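Long-range contacts in ferrichrome ABC transporter substrate-binding protein (Staphylococcus pseudintermedius, PDB 5FLY), which binds ferrichrome as the substrate-binding component of an ABC transporter, probably delivering siderophore-bound iron to the membrane permease: residues P25-V30 against N45-S50; D51-S56 against V66-A71; D147-L152 against F186-P191. All blocks are in the same frame, centred on the assembly; numbering follows the deposited sequence.

Contact 1 of 3, residues P25-V30 against N45-S50; sequences PKRIVV and NIVGVS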
loop_
_atom_site.group_PDB
_atom_site.type_symbol
_atom_site.label_atom_id
_atom_site.label_comp_id
_atom_site.label_asym_id
_atom_site.label_seq_id
_atom_site.Cartn_x
_atom_site.Cartn_y
_atom_site.Cartn_z
ATOM N N PRO A 25 -0.904 23.351 -6.269
ATOM C CA PRO A 25 -0.884 23.366 -4.807
ATOM C C PRO A 25 0.509 23.690 -4.258
ATOM O O PRO A 25 1.492 23.072 -4.652
ATOM C CB PRO A 25 -1.321 21.941 -4.432
ATOM C CG PRO A 25 -2.043 21.428 -5.632
ATOM C CD PRO A 25 -1.357 22.060 -6.804
ATOM N N LYS A 26 0.561 24.668 -3.365
ATOM C CA LYS A 26 1.807 25.194 -2.820
ATOM C C LYS A 26 2.084 24.717 -1.394
ATOM O O LYS A 26 3.220 24.784 -0.942
ATOM C CB LYS A 26 1.784 26.731 -2.825
ATOM C CG LYS A 26 1.655 27.354 -4.211
ATOM C CD LYS A 26 2.805 26.973 -5.117
ATOM C CE LYS A 26 2.850 27.885 -6.340
ATOM N NZ LYS A 26 3.967 27.519 -7.273
ATOM N N ARG A 27 1.053 24.256 -0.687
ATOM C CA ARG A 27 1.187 23.908 0.724
ATOM C C ARG A 27 0.235 22.765 1.044
ATOM O O ARG A 27 -0.844 22.975 1.570
ATOM C CB ARG A 27 0.903 25.115 1.630
ATOM C CG ARG A 27 1.864 26.280 1.438
ATOM C CD ARG A 27 1.650 27.366 2.488
ATOM N NE ARG A 27 1.983 26.898 3.826
ATOM C CZ ARG A 27 3.220 26.774 4.296
ATOM N NH1 ARG A 27 4.247 27.080 3.525
ATOM N NH2 ARG A 27 3.427 26.320 5.524
ATOM N N ILE A 28 0.672 21.552 0.727
ATOM C CA ILE A 28 -0.133 20.352 0.915
ATOM C C ILE A 28 0.178 19.729 2.260
ATOM O O ILE A 28 1.340 19.579 2.621
ATOM C CB ILE A 28 0.131 19.296 -0.175
ATOM C CG1 ILE A 28 -0.018 19.903 -1.563
ATOM C CG2 ILE A 28 -0.818 18.097 -0.013
ATOM C CD1 ILE A 28 0.227 18.909 -2.696
ATOM N N VAL A 29 -0.860 19.379 3.009
ATOM C CA VAL A 29 -0.698 18.560 4.200
ATOM C C VAL A 29 -1.297 17.209 3.891
ATOM O O VAL A 29 -2.469 17.122 3.545
ATOM C CB VAL A 29 -1.367 19.197 5.428
ATOM C CG1 VAL A 29 -1.431 18.202 6.606
ATOM C CG2 VAL A 29 -0.627 20.483 5.795
ATOM N N VAL A 30 -0.472 16.168 3.960
ATOM C CA VAL A 30 -0.929 14.816 3.658
ATOM C C VAL A 30 -1.138 14.035 4.960
ATOM O O VAL A 30 -0.177 13.556 5.567
ATOM C CB VAL A 30 0.079 14.085 2.739
ATOM C CG1 VAL A 30 -0.449 12.717 2.336
ATOM C CG2 VAL A 30 0.401 14.928 1.508
ATOM N N ASN A 45 4.585 19.977 -3.332
ATOM C CA ASN A 45 4.867 20.985 -2.312
ATOM C C ASN A 45 4.233 20.616 -0.971
ATOM O O ASN A 45 3.217 21.190 -0.554
ATOM C CB ASN A 45 4.380 22.355 -2.789
ATOM C CG ASN A 45 5.095 22.816 -4.062
ATOM O OD1 ASN A 45 6.329 22.758 -4.145
ATOM N ND2 ASN A 45 4.329 23.250 -5.062
ATOM N N ILE A 46 4.851 19.668 -0.275
ATOM C CA ILE A 46 4.291 19.136 0.962
ATOM C C ILE A 46 4.870 19.874 2.163
ATOM O O ILE A 46 6.103 19.984 2.307
ATOM C CB ILE A 46 4.579 17.628 1.107
ATOM C CG1 ILE A 46 3.941 16.845 -0.049
ATOM C CG2 ILE A 46 4.100 17.113 2.474
ATOM C CD1 ILE A 46 4.385 15.400 -0.145
ATOM N N VAL A 47 3.992 20.391 3.020
ATOM C CA VAL A 47 4.418 21.122 4.209
ATOM C C VAL A 47 4.056 20.427 5.518
ATOM O O VAL A 47 4.464 20.864 6.582
ATOM C CB VAL A 47 3.828 22.555 4.241
ATOM C CG1 VAL A 47 4.378 23.390 3.083
ATOM C CG2 VAL A 47 2.300 22.535 4.218
ATOM N N GLY A 48 3.286 19.347 5.456
ATOM C CA GLY A 48 2.988 18.565 6.648
ATOM C C GLY A 48 2.648 17.165 6.214
ATOM O O GLY A 48 2.068 16.986 5.147
ATOM N N VAL A 49 3.021 16.178 7.019
ATOM C CA VAL A 49 2.719 14.787 6.689
ATOM C C VAL A 49 2.413 14.010 7.971
ATOM O O VAL A 49 2.997 14.268 9.028
ATOM C CB VAL A 49 3.888 14.129 5.892
ATOM C CG1 VAL A 49 5.164 14.044 6.720
ATOM C CG2 VAL A 49 3.475 12.759 5.363
ATOM N N SER A 50 1.482 13.069 7.867
ATOM C CA SER A 50 1.163 12.175 8.977
ATOM C C SER A 50 2.419 11.623 9.634
ATOM O O SER A 50 3.359 11.209 8.943
ATOM C CB SER A 50 0.304 11.016 8.497
ATOM O OG SER A 50 0.212 10.029 9.506
HETATM O O HOH W 1 2.441 20.348 -5.160
#
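Ile-28 O receives two backbone donors from the neighbouring strand: Val-47 N at 2.8 Å and, more weakly, Gly-48 N at 3.4 Å. This double grip marks a beta bulge, since the pairing slips by one residue between Ile-28/Ile-46 and Val-29/Gly-48. Regular parallel pairing resumes beyond it, where Val-30 gives its N-H to Gly-48 O and takes that of Ser-50.

Ahead of the strands a side chain continues the pairing. Asn-45 ND2 donates to Pro-25 O at 2.9 Å, almost straight at 171°, with the acceptor lying in the plane of the amide. A water bridges the same pair, donating to Pro-25 O and accepting from Asn-45 N. Val-47, the extra residue of the bulge, holds CG1 anti to its own carbonyl carbon (chi1 -65°), and this branch lies over one face of the Arg-27 guanidinium, 3.6 Å above its plane and toward the rim, while Arg-27 NH2 is held by Leu-80 O. Val-47 CG2 meets Val-29 CG2 at 3.9 Å.

The two strands and helix 36-41 between them form a beta-alpha-beta unit; Ala-36 and Leu-39 of the helix pack on Val-30, Ile-46 and Val-49. Strand 84-88 flanks strand 28-30, and strand 68-69 flanks strand 46-50.

Contact 2 of 3, residues D51-S56 against V66-A71; sequences DQVDQS and VDKVGA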
loop_
_atom_site.group_PDB
_atom_site.type_symbol
_atom_site.label_atom_id
_atom_site.label_comp_id
_atom_site.label_asym_id
_atom_site.label_seq_id
_atom_site.Cartn_x
_atom_site.Cartn_y
_atom_site.Cartn_z
ATOM N N ASP A 51 2.441 11.589 10.963
ATOM C CA ASP A 51 3.616 11.067 11.638
ATOM C C ASP A 51 3.723 9.551 11.436
ATOM O O ASP A 51 4.732 8.949 11.813
ATOM C CB ASP A 51 3.624 11.436 13.133
ATOM C CG ASP A 51 2.447 10.872 13.908
ATOM O OD1 ASP A 51 1.763 9.945 13.438
ATOM O OD2 ASP A 51 2.229 11.371 15.033
ATOM N N GLN A 52 2.712 8.935 10.819
ATOM C CA GLN A 52 2.785 7.504 10.541
ATOM C C GLN A 52 3.879 7.172 9.530
ATOM O O GLN A 52 4.337 6.036 9.473
ATOM C CB GLN A 52 1.441 6.977 10.029
ATOM C CG GLN A 52 0.388 6.871 11.106
ATOM C CD GLN A 52 -0.870 6.191 10.596
ATOM O OE1 GLN A 52 -0.938 4.955 10.496
ATOM N NE2 GLN A 52 -1.866 6.991 10.261
ATOM N N VAL A 53 4.306 8.142 8.721
ATOM C CA VAL A 53 5.327 7.831 7.718
ATOM C C VAL A 53 6.652 7.470 8.383
ATOM O O VAL A 53 7.462 6.744 7.812
ATOM C CB VAL A 53 5.563 8.997 6.709
ATOM C CG1 VAL A 53 4.272 9.320 5.950
ATOM C CG2 VAL A 53 6.120 10.237 7.374
ATOM N N ASP A 54 6.859 7.935 9.609
ATOM C CA ASP A 54 8.115 7.658 10.291
ATOM C C ASP A 54 8.236 6.210 10.742
ATOM O O ASP A 54 9.338 5.758 11.065
ATOM C CB ASP A 54 8.285 8.599 11.474
ATOM C CG ASP A 54 8.845 9.955 11.050
ATOM O OD1 ASP A 54 9.308 10.070 9.891
ATOM O OD2 ASP A 54 8.821 10.892 11.879
ATOM N N GLN A 55 7.125 5.483 10.745
ATOM C CA GLN A 55 7.152 4.080 11.120
ATOM C C GLN A 55 7.544 3.174 9.950
ATOM O O GLN A 55 7.841 2.004 10.164
ATOM C CB GLN A 55 5.802 3.672 11.697
ATOM C CG GLN A 55 5.591 4.229 13.100
ATOM C CD GLN A 55 4.276 4.955 13.253
ATOM O OE1 GLN A 55 3.210 4.416 12.939
ATOM N NE2 GLN A 55 4.340 6.181 13.754
ATOM N N SER A 56 7.548 3.712 8.731
ATOM C CA SER A 56 8.113 3.008 7.572
ATOM C C SER A 56 9.552 3.444 7.309
ATOM O O SER A 56 9.810 4.635 7.124
ATOM C CB SER A 56 7.288 3.261 6.313
ATOM O OG SER A 56 8.067 2.954 5.159
ATOM N N VAL A 66 10.246 17.424 6.657
ATOM C CA VAL A 66 8.834 17.814 6.624
ATOM C C VAL A 66 8.204 17.681 8.007
ATOM O O VAL A 66 8.385 16.667 8.695
ATOM C CB VAL A 66 8.028 16.957 5.614
ATOM C CG1 VAL A 66 6.570 17.373 5.595
ATOM C CG2 VAL A 66 8.622 17.063 4.230
ATOM N N ASP A 67 7.462 18.708 8.415
ATOM C CA ASP A 67 6.738 18.672 9.679
ATOM C C ASP A 67 5.808 17.473 9.775
ATOM O O ASP A 67 5.070 17.167 8.827
ATOM C CB ASP A 67 5.916 19.940 9.870
ATOM C CG ASP A 67 6.689 21.032 10.588
ATOM O OD1 ASP A 67 7.942 21.024 10.518
ATOM O OD2 ASP A 67 6.040 21.890 11.224
ATOM N N LYS A 68 5.830 16.822 10.930
ATOM C CA LYS A 68 5.004 15.649 11.173
ATOM C C LYS A 68 3.749 16.052 11.919
ATOM O O LYS A 68 3.793 16.928 12.795
ATOM C CB LYS A 68 5.761 14.587 11.976
ATOM C CG LYS A 68 7.066 14.125 11.340
ATOM C CD LYS A 68 6.868 13.683 9.905
ATOM C CE LYS A 68 8.117 13.055 9.336
ATOM N NZ LYS A 68 9.355 13.846 9.549
ATOM N N VAL A 69 2.639 15.409 11.575
ATOM C CA VAL A 69 1.339 15.737 12.161
ATOM C C VAL A 69 0.699 14.522 12.834
ATOM O O VAL A 69 0.660 13.433 12.268
ATOM C CB VAL A 69 0.377 16.288 11.086
ATOM C CG1 VAL A 69 -0.920 16.773 11.720
ATOM C CG2 VAL A 69 1.033 17.415 10.311
ATOM N N GLY A 70 0.185 14.719 14.044
ATOM C CA GLY A 70 -0.613 13.701 14.722
ATOM C C GLY A 70 -1.960 13.460 14.055
ATOM O O GLY A 70 -2.568 14.386 13.549
ATOM N N ALA A 71 -2.439 12.215 14.068
ATOM C CA ALA A 71 -3.611 11.810 13.273
ATOM C C ALA A 71 -4.857 12.666 13.502
ATOM O O ALA A 71 -5.685 12.823 12.601
ATOM C CB ALA A 71 -3.956 10.345 13.558
HETATM O O HOH W 2 11.009 11.470 8.564
#
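Asp-51 N donates to Val-69 O at 2.9 Å, binding the start of the 3-10 segment to the edge strand. The second polar link is looser: Asp-54 OD1 and Lys-68 NZ form a long salt bridge of 3.8 Å, with the side chains reaching tip to tip. A water bridges the long pair, donating to Asp-54 OD1 at 2.6 Å and accepting from Lys-68 NZ at 3.1 Å. The ammonium also donates to two backbone carbonyls, Val-66 O and Phe-63 O.

The last torsion of the lysine (chi4 -49°) turns NZ aside from the line of its chain. Lys-68 CE comes nearer the carboxylate than NZ does, 3.3 Å from Asp-54 OD1. Val-53 CG2 lies 4.0 Å from that CE, and Asp-51 CB packs on Lys-68 CB. Val-53 also packs on Leu-59 of helix 57-62, the helix of the connection from strand 46-50 to strand 68-69.

The backbone bond joins the first residue of the 3-10 segment to strand 68-69. The charged pair is long and also bridged by a water, and the ammonium, shared among that water and two carbonyls, probably owes its position as much to those carbonyls as to Asp-54.

Contact 3 of 3, residues D147-L152 against F186-P191; sequences DIKAHL and FGLQMP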
loop_
_atom_site.group_PDB
_atom_site.type_symbol
_atom_site.label_atom_id
_atom_site.label_comp_id
_atom_site.label_asym_id
_atom_site.label_seq_id
_atom_site.Cartn_x
_atom_site.Cartn_y
_atom_site.Cartn_z
ATOM N N ASP A 147 10.549 -14.132 -15.102
ATOM C CA ASP A 147 11.675 -14.732 -14.379
ATOM C C ASP A 147 11.175 -15.584 -13.213
ATOM O O ASP A 147 11.662 -16.693 -12.983
ATOM C CB ASP A 147 12.638 -13.679 -13.835
ATOM C CG ASP A 147 13.285 -12.833 -14.922
ATOM O OD1 ASP A 147 13.313 -13.263 -16.091
ATOM O OD2 ASP A 147 13.775 -11.728 -14.598
ATOM N N ILE A 148 10.228 -15.038 -12.454
ATOM C CA ILE A 148 9.672 -15.743 -11.298
ATOM C C ILE A 148 8.838 -16.960 -11.699
ATOM O O ILE A 148 8.954 -18.025 -11.100
ATOM C CB ILE A 148 8.805 -14.787 -10.439
ATOM C CG1 ILE A 148 9.689 -13.703 -9.812
ATOM C CG2 ILE A 148 8.066 -15.548 -9.340
ATOM C CD1 ILE A 148 8.909 -12.470 -9.349
ATOM N N LYS A 149 8.010 -16.833 -12.723
ATOM C CA LYS A 149 7.156 -17.946 -13.118
ATOM C C LYS A 149 7.971 -19.071 -13.772
ATOM O O LYS A 149 7.621 -20.248 -13.667
ATOM C CB LYS A 149 6.044 -17.456 -14.054
ATOM C CG LYS A 149 4.953 -16.690 -13.306
ATOM C CD LYS A 149 3.814 -16.218 -14.193
ATOM C CE LYS A 149 2.757 -15.509 -13.371
ATOM N NZ LYS A 149 1.605 -15.071 -14.196
ATOM N N ALA A 150 9.071 -18.713 -14.414
ATOM C CA ALA A 150 9.966 -19.718 -14.986
ATOM C C ALA A 150 10.616 -20.539 -13.871
ATOM O O ALA A 150 10.882 -21.732 -14.034
ATOM C CB ALA A 150 11.031 -19.054 -15.842
ATOM N N HIS A 151 10.866 -19.888 -12.736
ATOM C CA HIS A 151 11.534 -20.538 -11.615
ATOM C C HIS A 151 10.570 -21.387 -10.792
ATOM O O HIS A 151 10.879 -22.528 -10.425
ATOM C CB HIS A 151 12.199 -19.493 -10.717
ATOM C CG HIS A 151 12.889 -20.084 -9.530
ATOM N ND1 HIS A 151 13.925 -20.988 -9.649
ATOM C CD2 HIS A 151 12.680 -19.921 -8.202
ATOM C CE1 HIS A 151 14.324 -21.352 -8.442
ATOM N NE2 HIS A 151 13.587 -20.716 -7.548
ATOM N N LEU A 152 9.391 -20.841 -10.516
ATOM C CA LEU A 152 8.457 -21.486 -9.594
ATOM C C LEU A 152 7.296 -22.232 -10.264
ATOM O O LEU A 152 6.711 -23.150 -9.663
ATOM C CB LEU A 152 7.892 -20.433 -8.630
ATOM C CG LEU A 152 8.887 -19.757 -7.682
ATOM C CD1 LEU A 152 8.174 -18.674 -6.867
ATOM C CD2 LEU A 152 9.567 -20.769 -6.747
ATOM N N PHE A 186 3.342 -8.883 -10.782
ATOM C CA PHE A 186 3.955 -10.176 -11.117
ATOM C C PHE A 186 2.922 -11.187 -11.632
ATOM O O PHE A 186 3.293 -12.224 -12.195
ATOM C CB PHE A 186 4.670 -10.818 -9.915
ATOM C CG PHE A 186 5.910 -10.096 -9.430
ATOM C CD1 PHE A 186 6.523 -9.102 -10.170
ATOM C CD2 PHE A 186 6.462 -10.442 -8.192
ATOM C CE1 PHE A 186 7.673 -8.460 -9.675
ATOM C CE2 PHE A 186 7.609 -9.811 -7.709
ATOM C CZ PHE A 186 8.205 -8.819 -8.448
ATOM N N GLY A 187 1.635 -10.924 -11.402
ATOM C CA GLY A 187 0.576 -11.762 -11.954
ATOM C C GLY A 187 0.478 -13.155 -11.367
ATOM O O GLY A 187 0.023 -14.097 -12.028
ATOM N N LEU A 188 0.904 -13.299 -10.119
ATOM C CA LEU A 188 0.782 -14.569 -9.413
ATOM C C LEU A 188 -0.663 -14.786 -8.958
ATOM O O LEU A 188 -1.407 -13.834 -8.745
ATOM C CB LEU A 188 1.732 -14.610 -8.219
ATOM C CG LEU A 188 3.205 -14.509 -8.612
ATOM C CD1 LEU A 188 4.060 -14.249 -7.404
ATOM C CD2 LEU A 188 3.655 -15.806 -9.298
ATOM N N GLN A 189 -1.054 -16.042 -8.798
ATOM C CA GLN A 189 -2.437 -16.364 -8.501
ATOM C C GLN A 189 -2.763 -16.206 -7.032
ATOM O O GLN A 189 -1.909 -16.365 -6.160
ATOM C CB GLN A 189 -2.762 -17.796 -8.923
ATOM C CG GLN A 189 -2.369 -18.142 -10.354
ATOM C CD GLN A 189 -2.808 -17.102 -11.361
ATOM O OE1 GLN A 189 -1.978 -16.485 -12.039
ATOM N NE2 GLN A 189 -4.117 -16.908 -11.478
ATOM N N MET A 190 -4.021 -15.889 -6.775
ATOM C CA MET A 190 -4.549 -15.884 -5.421
ATOM C C MET A 190 -5.426 -17.112 -5.243
ATOM O O MET A 190 -6.303 -17.363 -6.072
ATOM C CB MET A 190 -5.345 -14.615 -5.148
ATOM C CG MET A 190 -5.863 -14.526 -3.720
ATOM S SD MET A 190 -6.760 -12.992 -3.473
ATOM C CE MET A 190 -5.387 -11.852 -3.295
ATOM N N PRO A 191 -5.193 -17.891 -4.165
ATOM C CA PRO A 191 -6.056 -19.044 -3.903
ATOM C C PRO A 191 -7.519 -18.624 -3.837
ATOM O O PRO A 191 -7.838 -17.565 -3.276
ATOM C CB PRO A 191 -5.561 -19.558 -2.553
ATOM C CG PRO A 191 -4.139 -19.103 -2.480
ATOM C CD PRO A 191 -4.119 -17.768 -3.159
#
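The Phe-186 ring receives Ile-148 CD1 over one face, 3.3 Å above the plane and displaced toward the rim. The methyl sits above the CD2-CE2 bond, 3.4 Å from each of those atoms, and its line to the ring centroid is only 22° off the normal, a CH-pi contact. The Phe-186 side chain also touches Val-181 and Arg-269. In class III solute-binding proteins a long helix joins the two lobes; helix 127-152 is consistent with that role, and here its last turns meet the loop between helices 179-185 and 192-198.

The polar part belongs to the next residue of the helix. Lys-149 is extended beyond CG, and its NZ donates to Gly-187 O at 2.9 Å. The ammonium stands above the carbonyl plane, 57° out of it, with a C=O...N angle of 117°. On the way the methylene CE passes 3.5 Å from Phe-186 O, an oxygen that accepts a hydrogen bond from Ser-145 OG one turn back on the long helix. Both carbonyls lie just past the C-terminal end of helix 179-185, where a positive charge would be expected to be favourable. Gly-187, with positive phi, is the residue at which the chain leaves that helix, and a backbone bond between Leu-188 and Leu-182 ties the exit back to it.

The example illustrates how a helix can grip a loop by two neighbouring side chains, one apolar and one charged. Ile-148 is further buried against Leu-276 of helix 262-278, and Leu-188 rests on Val-158 of strand 158-164. One branch of Leu-188 reaches both gripping side chains: its CD2 is 4.2 Å from Lys-149 CE and 4.4 Å from Ile-148 CG2.

In the fold
From the N terminus, contact 1 comes first, closing the loop that carries helix 36-41 and pairing two strands of the parallel sheet. Contact 2 begins at the very next residue and closes the shorter excursion through helix 57-62. The two touch directly: Val-49 hydrogen-bonds through its backbone to Asp-67 and Val-69. Contact 3 closes the span of residues 153-185, on the opposite side of the chain's centre, its own centre about 38 Å from that of contact 1. All three run in series, without nesting or crossing; contacts 1 and 2 both belong to the parallel sheet, with strand 68-69 at its edge, whereas contact 3 ties the end of helix 127-152 to a loop beside the mixed sheet.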